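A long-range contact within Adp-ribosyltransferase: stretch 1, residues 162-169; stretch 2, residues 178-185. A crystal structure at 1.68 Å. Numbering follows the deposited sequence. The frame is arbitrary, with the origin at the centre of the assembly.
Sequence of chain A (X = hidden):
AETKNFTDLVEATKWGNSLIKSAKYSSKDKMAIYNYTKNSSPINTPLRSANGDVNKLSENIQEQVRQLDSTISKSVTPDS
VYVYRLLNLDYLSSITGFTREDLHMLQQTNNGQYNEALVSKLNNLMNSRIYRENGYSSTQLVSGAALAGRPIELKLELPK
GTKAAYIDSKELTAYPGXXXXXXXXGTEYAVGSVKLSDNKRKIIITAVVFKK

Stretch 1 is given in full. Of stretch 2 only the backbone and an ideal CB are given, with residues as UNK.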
# COMPACT_ATOMS: atom_id res chain seq x y z
N THR A 162 12.53 -7.95 0.60
CA THR A 162 11.16 -8.42 0.30
C THR A 162 10.79 -8.07 -1.15
O THR A 162 11.30 -7.12 -1.75
CB THR A 162 10.19 -7.81 1.33
OG1 THR A 162 8.99 -8.58 1.38
CG2 THR A 162 9.76 -6.40 0.94
N LYS A 163 9.87 -8.86 -1.73
CA LYS A 163 9.46 -8.61 -3.11
C LYS A 163 8.76 -7.26 -3.21
O LYS A 163 7.86 -6.98 -2.41
CB LYS A 163 8.53 -9.71 -3.61
CG LYS A 163 9.22 -11.05 -3.81
CD LYS A 163 8.22 -12.10 -4.29
CE LYS A 163 8.87 -13.46 -4.46
NZ LYS A 163 9.57 -13.91 -3.21
N ALA A 164 9.14 -6.44 -4.18
CA ALA A 164 8.48 -5.15 -4.37
C ALA A 164 8.82 -4.58 -5.75
O ALA A 164 9.97 -4.70 -6.17
CB ALA A 164 8.91 -4.17 -3.29
N ALA A 165 7.86 -4.00 -6.44
CA ALA A 165 8.14 -3.41 -7.75
C ALA A 165 8.05 -1.89 -7.66
O ALA A 165 7.03 -1.36 -7.23
CB ALA A 165 7.17 -3.84 -8.84
N TYR A 166 9.11 -1.20 -8.09
CA TYR A 166 8.95 0.25 -8.20
C TYR A 166 8.46 0.56 -9.61
O TYR A 166 9.14 0.13 -10.54
CB TYR A 166 10.25 1.00 -7.96
CG TYR A 166 10.22 2.50 -8.17
CD1 TYR A 166 9.69 3.35 -7.20
CD2 TYR A 166 10.72 3.07 -9.34
CE1 TYR A 166 9.67 4.72 -7.42
CE2 TYR A 166 10.71 4.45 -9.54
CZ TYR A 166 10.18 5.28 -8.57
OH TYR A 166 10.15 6.64 -8.75
N ILE A 167 7.33 1.27 -9.70
CA ILE A 167 6.75 1.38 -11.02
C ILE A 167 6.59 2.81 -11.50
O ILE A 167 5.83 3.02 -12.46
CB ILE A 167 5.39 0.64 -11.03
CG1 ILE A 167 4.31 1.31 -10.18
CG2 ILE A 167 5.58 -0.82 -10.62
CD1 ILE A 167 2.96 0.63 -10.33
N ASP A 168 7.25 3.79 -10.91
CA ASP A 168 7.04 5.16 -11.36
C ASP A 168 7.97 5.50 -12.53
O ASP A 168 8.94 6.24 -12.37
CB ASP A 168 7.23 6.15 -10.21
CG ASP A 168 6.56 7.48 -10.49
OD1 ASP A 168 5.90 7.61 -11.55
OD2 ASP A 168 6.66 8.41 -9.66
N SER A 169 7.62 4.96 -13.68
CA SER A 169 8.23 5.25 -14.98
C SER A 169 7.10 5.36 -15.99
O SER A 169 6.02 4.77 -15.79
CB SER A 169 9.23 4.15 -15.33
OG SER A 169 9.98 4.47 -16.49
N UNK A 178 3.39 9.37 -8.76
CA UNK A 178 2.97 8.89 -7.45
C UNK A 178 4.07 8.16 -6.69
O UNK A 178 3.81 7.76 -5.55
CB UNK A 178 1.76 7.96 -7.61
N UNK A 179 5.24 7.99 -7.31
CA UNK A 179 6.32 7.24 -6.64
C UNK A 179 5.83 5.87 -6.21
O UNK A 179 6.15 5.40 -5.12
CB UNK A 179 6.85 8.01 -5.43
N UNK A 180 5.04 5.21 -7.06
CA UNK A 180 4.36 3.99 -6.65
C UNK A 180 5.29 2.79 -6.52
O UNK A 180 6.13 2.49 -7.34
CB UNK A 180 3.25 3.66 -7.65
N UNK A 181 5.08 2.07 -5.41
CA UNK A 181 5.69 0.75 -5.20
C UNK A 181 4.56 -0.27 -5.15
O UNK A 181 3.61 -0.06 -4.37
CB UNK A 181 6.53 0.71 -3.92
N UNK A 182 4.60 -1.31 -5.96
CA UNK A 182 3.55 -2.33 -5.99
C UNK A 182 4.00 -3.54 -5.17
O UNK A 182 5.06 -4.07 -5.47
CB UNK A 182 3.23 -2.74 -7.43
N UNK A 183 3.24 -3.97 -4.18
CA UNK A 183 3.58 -5.14 -3.36
C UNK A 183 2.79 -6.38 -3.76
O UNK A 183 1.68 -6.27 -4.29
CB UNK A 183 3.33 -4.83 -1.88
N UNK A 184 3.33 -7.57 -3.53
CA UNK A 184 2.68 -8.81 -3.86
C UNK A 184 1.28 -8.93 -3.26
O UNK A 184 0.99 -8.39 -2.19
CB UNK A 184 3.55 -9.98 -3.39
N UNK A 185 0.46 -9.68 -3.97
CA UNK A 185 -0.84 -10.06 -3.40
C UNK A 185 -0.59 -10.85 -2.12
O UNK A 185 0.39 -11.58 -1.99
CB UNK A 185 -1.67 -10.88 -4.39

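Stretch 2 runs antiparallel to stretch 1, and three backbone hydrogen bonds hold the pair together for any residue at 182 but proline: Ala165 N to the O of position 182 (3.0 Å), the N of position 182 to Ala165 O (2.7 Å), and Ile167 N to the O of position 180 (2.9 Å).

At position 178 the CA-to-CB bond points sideways, and the ideal CB lies 5.3 Å from Asp168 OD2. Stretch 1 sets little demand here, so many polar or flexible residues would suit. The residue is Gln178, whose side chain stays out of contact.

Position 179 is more particular. Its phi/psi of 54/41 is left-handed, a region easiest for Gly, Asn or Asp but open to other unbranched residues. The backbone N donates a hydrogen bond to Asp168 OD2 (2.8 Å), which any residue but proline could do. CA-to-CB points away, yet the ideal CB is 4.8 Å from Tyr166 CE1, so a longer polar chain that bends back could reach the hydroxyl beyond. Gln179 does so: with chi1 and chi2 both m, it brings its NE2 to 2.6 Å from Tyr166 OH, at the ring's edge.

At position 180 the strand begins, and CB points sideways, 3.6 Å from Ile167 CG1. An aliphatic residue would suit, as would a longer polar one whose methylenes pack on the isoleucine while its end reaches past. The residue is Glu180; its CD lies 3.5 Å from Ile167 CD1, and its OE2 is hydrogen-bonded elsewhere in the structure.

Position 181 pairs with Tyr166 without hydrogen bonds between them, and both side chains lie on the same face of the sheet. Ala164 CB is 5.5 Å from the ideal CB, leaving room between methyl and ring for a modest apolar group; Val, Ile or Thr would also favour the extended backbone. Val181 sets CG1 4.0 Å from Ala164 CB and CG2 4.1 Å from Tyr166 CD1, while its CA makes a CA-H...O contact with Ala165 O (3.2 Å).

Position 182 forms the hydrogen-bonded pair with Ala165, on the other face. The small alanine and Ile167 CG2, 4.4 Å from the ideal CB, offer an apolar surface for Val, Ile, Leu or Met. Leu182 is found, its CB 4.3 Å from both Ala165 CB and Ile167 CG2.

At position 183 CB points away, but a flexible apolar chain such as Leu, Ile or Met could turn back to the methyl of Ala164. Leu183 brings CD2 to 3.9 Å from Ala164 CB.

At position 184 the CA-to-CB bond points toward stretch 1. Phi/psi of -55/151 allows proline, and the N of position 184 is 4.7 Å from Lys163 O, too far to bond, so proline costs no hydrogen bond to stretch 1; small apolar residues would fit too. Pro184 lays CG 3.7 Å from Lys163 CB and CD 3.3 Å from Lys163 O.

Position 185 has nothing of stretch 1 within 5.5 Å of its ideal CB, so the contact leaves it free. It is Arg185, hydrogen-bonded elsewhere in the structure.

Stretch 2 (178-185) QQEVLLPR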
# COMPACT_ATOMS: atom_id res chain seq x y z
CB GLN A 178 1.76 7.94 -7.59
CG GLN A 178 0.51 8.61 -8.17
CD GLN A 178 -0.61 7.59 -8.26
OE1 GLN A 178 -0.33 6.39 -8.15
NE2 GLN A 178 -1.84 8.07 -8.44
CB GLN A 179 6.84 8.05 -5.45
CG GLN A 179 7.57 9.32 -5.90
CD GLN A 179 8.87 9.05 -6.62
OE1 GLN A 179 9.37 9.97 -7.29
NE2 GLN A 179 9.48 7.88 -6.52
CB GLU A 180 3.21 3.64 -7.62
CG GLU A 180 2.44 2.41 -7.11
CD GLU A 180 1.12 2.18 -7.81
OE1 GLU A 180 0.68 3.03 -8.62
OE2 GLU A 180 0.50 1.11 -7.54
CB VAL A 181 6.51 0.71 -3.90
CG1 VAL A 181 6.92 -0.70 -3.52
CG2 VAL A 181 7.72 1.63 -4.09
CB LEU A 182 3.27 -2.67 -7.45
CG LEU A 182 2.01 -3.48 -7.72
CD1 LEU A 182 0.77 -2.73 -7.24
CD2 LEU A 182 1.94 -3.84 -9.20
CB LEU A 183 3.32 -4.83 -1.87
CG LEU A 183 3.96 -3.53 -1.33
CD1 LEU A 183 3.58 -3.29 0.12
CD2 LEU A 183 5.47 -3.60 -1.54
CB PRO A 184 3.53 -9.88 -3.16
CG PRO A 184 4.88 -9.25 -3.05
CD PRO A 184 4.66 -7.77 -2.92
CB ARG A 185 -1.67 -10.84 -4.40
CG ARG A 185 -1.08 -12.20 -4.81
CD ARG A 185 -1.90 -12.74 -5.98
NE ARG A 185 -1.45 -14.04 -6.44
CZ ARG A 185 -1.99 -15.18 -6.05
NH1 ARG A 185 -3.02 -15.16 -5.19
NH2 ARG A 185 -1.53 -16.34 -6.50
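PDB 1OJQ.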